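PDB 4Y9J: protein ACDH-11, isoform b from Caenorhabditis elegans, which belongs to the acyl-CoA dehydrogenase family and binds flavin-adenine dinucleotide within a four-chain assembly. Local coordinates for residues L68-Q71 / A72-E75; T356-A359 / K360-V363; R377-G380 / L381-G385. All coordinates share one frame; numbering follows the deposited sequence.

Contact 1: L68-Q71 / A72-E75; sequences LGRQ and AELE
Leu74 lies against two side chains of the preceding helical turn: CD2 is given to Arg70, while CD1 sits between the two, nearest to Gln71. CD2 sits over the centre of one face of the Arg70 guanidinium, 3.8 Å from CZ of Arg70. The arginine reaches it by running out with CG opposite its own backbone N (chi1 179°) and then bending at chi2, which brings the flat group beside the leucine. CD1 of Leu74 lies 3.6 Å from NE2 of Gln71. On the backbone, Leu74 N donates to Arg70 O at 3.1 Å, and Glu75, the first residue to leave helical geometry, bonds back from its N to Gln71 O at 3.0 Å. Just past the last turn of helix 44-74, the Glu75 carboxylate shares a water with Gln71: the water donates to Glu75 OE2 at 3.2 Å and more weakly to Gln71 OE1. That same OE2 forms a salt bridge with Arg78 of the second subunit, while Glu73 turns its OE2 to Arg437. The arginine's tie to Leu74 is apolar packing on a flat cation, whereas the two acids carry their charge to arginines outside the turn, one across the subunit interface.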
loop_
_atom_site.group_PDB
_atom_site.type_symbol
_atom_site.label_atom_id
_atom_site.label_comp_id
_atom_site.label_asym_id
_atom_site.label_seq_id
_atom_site.Cartn_x
_atom_site.Cartn_y
_atom_site.Cartn_z
ATOM N N LEU B 68 -3.756 -21.519 -4.364
ATOM C CA LEU B 68 -2.513 -20.932 -4.886
ATOM C C LEU B 68 -2.766 -19.811 -5.852
ATOM O O LEU B 68 -2.148 -18.709 -5.754
ATOM C CB LEU B 68 -1.603 -21.951 -5.585
ATOM C CG LEU B 68 -1.027 -23.062 -4.748
ATOM C CD1 LEU B 68 -0.276 -24.119 -5.580
ATOM C CD2 LEU B 68 -0.148 -22.539 -3.634
ATOM N N GLY B 69 -3.682 -20.061 -6.819
ATOM C CA GLY B 69 -4.035 -19.002 -7.807
ATOM C C GLY B 69 -4.614 -17.746 -7.168
ATOM O O GLY B 69 -4.292 -16.626 -7.538
ATOM N N ARG B 70 -5.439 -17.952 -6.159
ATOM C CA ARG B 70 -5.951 -16.827 -5.337
ATOM C C ARG B 70 -4.886 -16.041 -4.650
ATOM O O ARG B 70 -4.843 -14.796 -4.783
ATOM C CB ARG B 70 -7.035 -17.282 -4.406
ATOM C CG ARG B 70 -7.609 -16.184 -3.512
ATOM C CD ARG B 70 -8.264 -15.114 -4.377
ATOM N NE ARG B 70 -8.967 -14.146 -3.525
ATOM C CZ ARG B 70 -9.381 -12.950 -3.933
ATOM N NH1 ARG B 70 -9.220 -12.575 -5.188
ATOM N NH2 ARG B 70 -10.018 -12.157 -3.051
ATOM N N GLN B 71 -3.948 -16.719 -4.017
ATOM C CA GLN B 71 -2.795 -16.046 -3.435
ATOM C C GLN B 71 -1.971 -15.211 -4.376
ATOM O O GLN B 71 -1.506 -14.145 -4.002
ATOM C CB GLN B 71 -1.912 -17.007 -2.674
ATOM C CG GLN B 71 -2.548 -17.635 -1.461
ATOM C CD GLN B 71 -3.154 -16.598 -0.455
ATOM O OE1 GLN B 71 -2.470 -15.785 0.053
ATOM N NE2 GLN B 71 -4.422 -16.667 -0.228
ATOM N N ALA B 72 -1.824 -15.684 -5.635
ATOM C CA ALA B 72 -1.050 -14.963 -6.636
ATOM C C ALA B 72 -1.713 -13.661 -7.044
ATOM O O ALA B 72 -1.034 -12.726 -7.465
ATOM C CB ALA B 72 -0.813 -15.848 -7.868
ATOM N N GLU B 73 -2.997 -13.559 -6.849
ATOM C CA GLU B 73 -3.689 -12.294 -7.033
ATOM C C GLU B 73 -3.563 -11.360 -5.802
ATOM O O GLU B 73 -3.632 -10.122 -5.938
ATOM C CB GLU B 73 -5.149 -12.583 -7.363
ATOM C CG GLU B 73 -6.120 -11.413 -7.400
ATOM C CD GLU B 73 -6.051 -10.603 -8.674
ATOM O OE1 GLU B 73 -5.295 -10.991 -9.589
ATOM O OE2 GLU B 73 -6.733 -9.503 -8.751
ATOM N N LEU B 74 -3.560 -11.959 -4.608
ATOM C CA LEU B 74 -3.457 -11.192 -3.370
ATOM C C LEU B 74 -2.093 -10.659 -3.093
ATOM O O LEU B 74 -1.961 -9.660 -2.389
ATOM C CB LEU B 74 -3.971 -12.007 -2.191
ATOM C CG LEU B 74 -5.404 -12.453 -2.269
ATOM C CD1 LEU B 74 -5.704 -13.403 -1.146
ATOM C CD2 LEU B 74 -6.349 -11.264 -2.344
ATOM N N GLU B 75 -1.068 -11.239 -3.672
ATOM C CA GLU B 75 0.319 -10.763 -3.489
ATOM C C GLU B 75 0.951 -10.596 -4.869
ATOM O O GLU B 75 1.738 -11.440 -5.352
ATOM C CB GLU B 75 1.173 -11.719 -2.652
ATOM C CG GLU B 75 0.671 -11.832 -1.250
ATOM C CD GLU B 75 0.945 -10.648 -0.330
ATOM O OE1 GLU B 75 1.716 -9.686 -0.698
ATOM O OE2 GLU B 75 0.381 -10.729 0.832
HETATM O O HOH W 1 -2.108 -12.656 1.224
#

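Contact 2: T356-A359 / K360-V363; sequences TTLA and KMEV
Leu358 and Met361 pack one turn apart on helix 352-383, in the all-helical C-terminal domain of the acyl-CoA dehydrogenase fold. This is the tight side of the contact. The leucine methyl CD2 lies 4.1 Å from SD of Met361, and the methionine methyl CE is at the same distance, so the end of the thioether lies beside the branched tip of the leucine. Met361 has CG placed beside its own backbone N (chi1 -59°), which carries the chain back along the helix: CG comes to 3.5 Å from Thr357 O. Helices 304-338 and 389-419 cover the methionine through Ile331 and Met413, and Val587 of the third subunit packs on Leu358. Glu362, also buried, has its charge met by Arg328 and Arg366, one at each carboxylate oxygen.

The other side is looser. Lys360 is exposed; beyond CB its chain turns away from the preceding segment, and its NZ forms a salt bridge with Asp364 and a hydrogen bond with Gln565. The backbone bonds do not follow this division: Met361 N, on the packed side, reaches Thr357 O by a weak 3.4 Å bond, whereas Glu362 N to Leu358 O is 3.0 Å. Ala359 and Val363, unlike Lys360, are buried against helix 552-563: Ala359 O accepts from Val363 N, and the valine methyl CG2, set beside its backbone N, lies 3.3 Å from Ala359 O.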
loop_
_atom_site.group_PDB
_atom_site.type_symbol
_atom_site.label_atom_id
_atom_site.label_comp_id
_atom_site.label_asym_id
_atom_site.label_seq_id
_atom_site.Cartn_x
_atom_site.Cartn_y
_atom_site.Cartn_z
ATOM N N THR B 356 -33.752 -19.929 -16.938
ATOM C CA THR B 356 -33.735 -19.490 -18.323
ATOM C C THR B 356 -32.459 -18.754 -18.648
ATOM O O THR B 356 -31.878 -19.010 -19.699
ATOM C CB THR B 356 -34.927 -18.581 -18.645
ATOM O OG1 THR B 356 -36.065 -19.410 -18.728
ATOM C CG2 THR B 356 -34.758 -17.811 -19.979
ATOM N N THR B 357 -32.028 -17.850 -17.773
ATOM C CA THR B 357 -30.809 -17.059 -17.960
ATOM C C THR B 357 -29.558 -17.948 -18.011
ATOM O O THR B 357 -28.752 -17.868 -18.946
ATOM C CB THR B 357 -30.725 -15.990 -16.817
ATOM O OG1 THR B 357 -31.981 -15.281 -16.767
ATOM C CG2 THR B 357 -29.625 -15.075 -17.003
ATOM N N LEU B 358 -29.421 -18.849 -17.032
ATOM C CA LEU B 358 -28.315 -19.795 -17.021
ATOM C C LEU B 358 -28.370 -20.810 -18.144
ATOM O O LEU B 358 -27.342 -21.198 -18.616
ATOM C CB LEU B 358 -28.230 -20.537 -15.667
ATOM C CG LEU B 358 -27.697 -19.771 -14.479
ATOM C CD1 LEU B 358 -28.060 -20.595 -13.246
ATOM C CD2 LEU B 358 -26.224 -19.488 -14.605
ATOM N N ALA B 359 -29.560 -21.255 -18.547
ATOM C CA ALA B 359 -29.623 -22.265 -19.565
ATOM C C ALA B 359 -29.041 -21.727 -20.848
ATOM O O ALA B 359 -28.345 -22.423 -21.530
ATOM C CB ALA B 359 -31.022 -22.794 -19.761
ATOM N N LYS B 360 -29.325 -20.460 -21.180
ATOM C CA LYS B 360 -28.772 -19.870 -22.390
ATOM C C LYS B 360 -27.230 -19.780 -22.345
ATOM O O LYS B 360 -26.580 -20.030 -23.356
ATOM C CB LYS B 360 -29.398 -18.457 -22.661
ATOM C CG LYS B 360 -28.733 -17.677 -23.796
ATOM C CD LYS B 360 -28.903 -18.355 -25.176
ATOM C CE LYS B 360 -28.572 -17.469 -26.431
ATOM N NZ LYS B 360 -28.100 -18.324 -27.617
ATOM N N MET B 361 -26.653 -19.399 -21.198
ATOM C CA MET B 361 -25.189 -19.399 -21.006
ATOM C C MET B 361 -24.595 -20.787 -21.218
ATOM O O MET B 361 -23.547 -20.910 -21.853
ATOM C CB MET B 361 -24.823 -18.884 -19.613
ATOM C CG MET B 361 -25.334 -17.446 -19.374
ATOM S SD MET B 361 -25.391 -16.930 -17.641
ATOM C CE MET B 361 -23.794 -17.188 -17.001
ATOM N N GLU B 362 -25.272 -21.810 -20.722
ATOM C CA GLU B 362 -24.845 -23.150 -20.888
ATOM C C GLU B 362 -24.855 -23.613 -22.355
ATOM O O GLU B 362 -23.932 -24.235 -22.796
ATOM C CB GLU B 362 -25.661 -24.054 -19.976
ATOM C CG GLU B 362 -25.242 -25.491 -20.095
ATOM C CD GLU B 362 -23.842 -25.733 -19.552
ATOM O OE1 GLU B 362 -23.399 -24.957 -18.695
ATOM O OE2 GLU B 362 -23.203 -26.704 -19.995
ATOM N N VAL B 363 -25.892 -23.281 -23.105
ATOM C CA VAL B 363 -26.016 -23.640 -24.526
ATOM C C VAL B 363 -24.855 -23.027 -25.335
ATOM O O VAL B 363 -24.189 -23.707 -26.119
ATOM C CB VAL B 363 -27.361 -23.123 -25.093
ATOM C CG1 VAL B 363 -27.398 -23.171 -26.628
ATOM C CG2 VAL B 363 -28.541 -23.882 -24.517
#

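Contact 3: R377-G380 / L381-G385; sequences RLLG and LSEAG
Four successive i to i+4 bonds carry the backbone from Arg377 to Ala384, the straightest being Leu381 N to Arg377 O at 3.0 Å (172° at the hydrogen), before Gly385 turns off with positive phi. Along one flank, Leu381 brings CD1 to 3.5 Å from NH1 of Arg377, approaching the guanidinium obliquely. The arginine chain runs out extended and bends at chi3 (73°), which turns its end toward the leucine; its NE is held by a salt bridge to Glu374. On another flank, Glu383 extends from a CG set beside its own backbone N, and this CG passes 3.3 Å from Leu379 O. Further out, the carboxylate end crosses the leucine branch at a slant, with OE2 of Glu383 3.6 Å from CD1 of Leu379. The acid's two oxygens are engaged by Lys154 and Arg125, so the charge near the apolar methyl is probably offset by both cations. Arg125 also packs on Leu379, joining this turn to helix 121-135. At the terminus, Ala384 N to Gly380 O (2.9 Å) is the last regular helix bond. Gly385 N then returns to Ser382 O at 3.2 Å, which with its positive phi marks a Schellman motif, a common alpha-helix terminator.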
loop_
_atom_site.group_PDB
_atom_site.type_symbol
_atom_site.label_atom_id
_atom_site.label_comp_id
_atom_site.label_asym_id
_atom_site.label_seq_id
_atom_site.Cartn_x
_atom_site.Cartn_y
_atom_site.Cartn_z
ATOM N N ARG B 377 -8.434 -31.848 -31.558
ATOM C CA ARG B 377 -8.446 -33.026 -32.487
ATOM C C ARG B 377 -7.668 -32.743 -33.737
ATOM O O ARG B 377 -6.780 -33.530 -34.110
ATOM C CB ARG B 377 -9.871 -33.406 -32.857
ATOM C CG ARG B 377 -10.019 -34.667 -33.644
ATOM C CD ARG B 377 -11.459 -34.943 -34.075
ATOM N NE ARG B 377 -11.902 -34.049 -35.149
ATOM C CZ ARG B 377 -11.752 -34.273 -36.431
ATOM N NH1 ARG B 377 -11.162 -35.391 -36.838
ATOM N NH2 ARG B 377 -12.160 -33.392 -37.313
ATOM N N LEU B 378 -7.988 -31.645 -34.399
ATOM C CA LEU B 378 -7.345 -31.257 -35.674
ATOM C C LEU B 378 -5.855 -30.934 -35.490
ATOM O O LEU B 378 -5.043 -31.228 -36.376
ATOM C CB LEU B 378 -8.020 -30.031 -36.318
ATOM C CG LEU B 378 -9.451 -30.275 -36.820
ATOM C CD1 LEU B 378 -10.130 -28.925 -37.058
ATOM C CD2 LEU B 378 -9.448 -31.130 -38.047
ATOM N N LEU B 379 -5.491 -30.416 -34.324
ATOM C CA LEU B 379 -4.082 -30.098 -34.058
ATOM C C LEU B 379 -3.306 -31.385 -33.931
ATOM O O LEU B 379 -2.214 -31.556 -34.487
ATOM C CB LEU B 379 -3.936 -29.257 -32.791
ATOM C CG LEU B 379 -2.507 -28.893 -32.355
ATOM C CD1 LEU B 379 -1.805 -28.083 -33.429
ATOM C CD2 LEU B 379 -2.511 -28.148 -31.026
ATOM N N GLY B 380 -3.859 -32.300 -33.150
ATOM C CA GLY B 380 -3.242 -33.605 -32.964
ATOM C C GLY B 380 -3.047 -34.371 -34.259
ATOM O O GLY B 380 -1.933 -34.904 -34.530
ATOM N N LEU B 381 -4.104 -34.444 -35.084
ATOM C CA LEU B 381 -4.006 -35.089 -36.404
ATOM C C LEU B 381 -2.916 -34.457 -37.270
ATOM O O LEU B 381 -2.112 -35.170 -37.889
ATOM C CB LEU B 381 -5.331 -35.053 -37.112
ATOM C CG LEU B 381 -6.456 -35.935 -36.588
ATOM C CD1 LEU B 381 -7.711 -35.581 -37.370
ATOM C CD2 LEU B 381 -6.145 -37.399 -36.771
ATOM N N SER B 382 -2.766 -33.146 -37.209
ATOM C CA SER B 382 -1.743 -32.495 -38.002
ATOM C C SER B 382 -0.308 -32.818 -37.543
ATOM O O SER B 382 0.601 -33.111 -38.347
ATOM C CB SER B 382 -1.948 -31.010 -37.878
ATOM O OG SER B 382 -0.980 -30.393 -38.666
ATOM N N GLU B 383 -0.128 -32.850 -36.240
ATOM C CA GLU B 383 1.133 -33.280 -35.655
ATOM C C GLU B 383 1.452 -34.768 -35.848
ATOM O O GLU B 383 2.606 -35.158 -35.799
ATOM C CB GLU B 383 1.163 -32.890 -34.155
ATOM C CG GLU B 383 1.057 -31.381 -34.023
ATOM C CD GLU B 383 1.014 -30.865 -32.601
ATOM O OE1 GLU B 383 0.627 -31.620 -31.685
ATOM O OE2 GLU B 383 1.306 -29.668 -32.440
ATOM N N ALA B 384 0.458 -35.618 -36.036
ATOM C CA ALA B 384 0.704 -37.010 -36.383
ATOM C C ALA B 384 0.973 -37.263 -37.871
ATOM O O ALA B 384 1.255 -38.394 -38.272
ATOM C CB ALA B 384 -0.474 -37.829 -35.943
ATOM N N GLY B 385 0.833 -36.245 -38.716
ATOM C CA GLY B 385 0.962 -36.455 -40.172
ATOM C C GLY B 385 -0.241 -37.175 -40.747
ATOM O O GLY B 385 -0.120 -37.775 -41.796
#

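Overall arrangement
Read from the N terminus, the three contacts come in series: none nests in or crosses another, and each joins adjoining segments of one helix, so no long loop is closed. Contact 1 finishes helix 44-74 in the AidB-like N-terminal region, at the boundary with a second subunit. Contacts 2 and 3 share helix 352-383 of the C-terminal domain, one near its start and the other at its end, their centres about 33 Å apart. Contact 2 faces a third subunit, whereas contact 3 meets helix 121-135 of the N-terminal region and helix 389-419. Contacts 1 and 3 lie on opposite sides of the chain's centre, about 36 Å apart between centres.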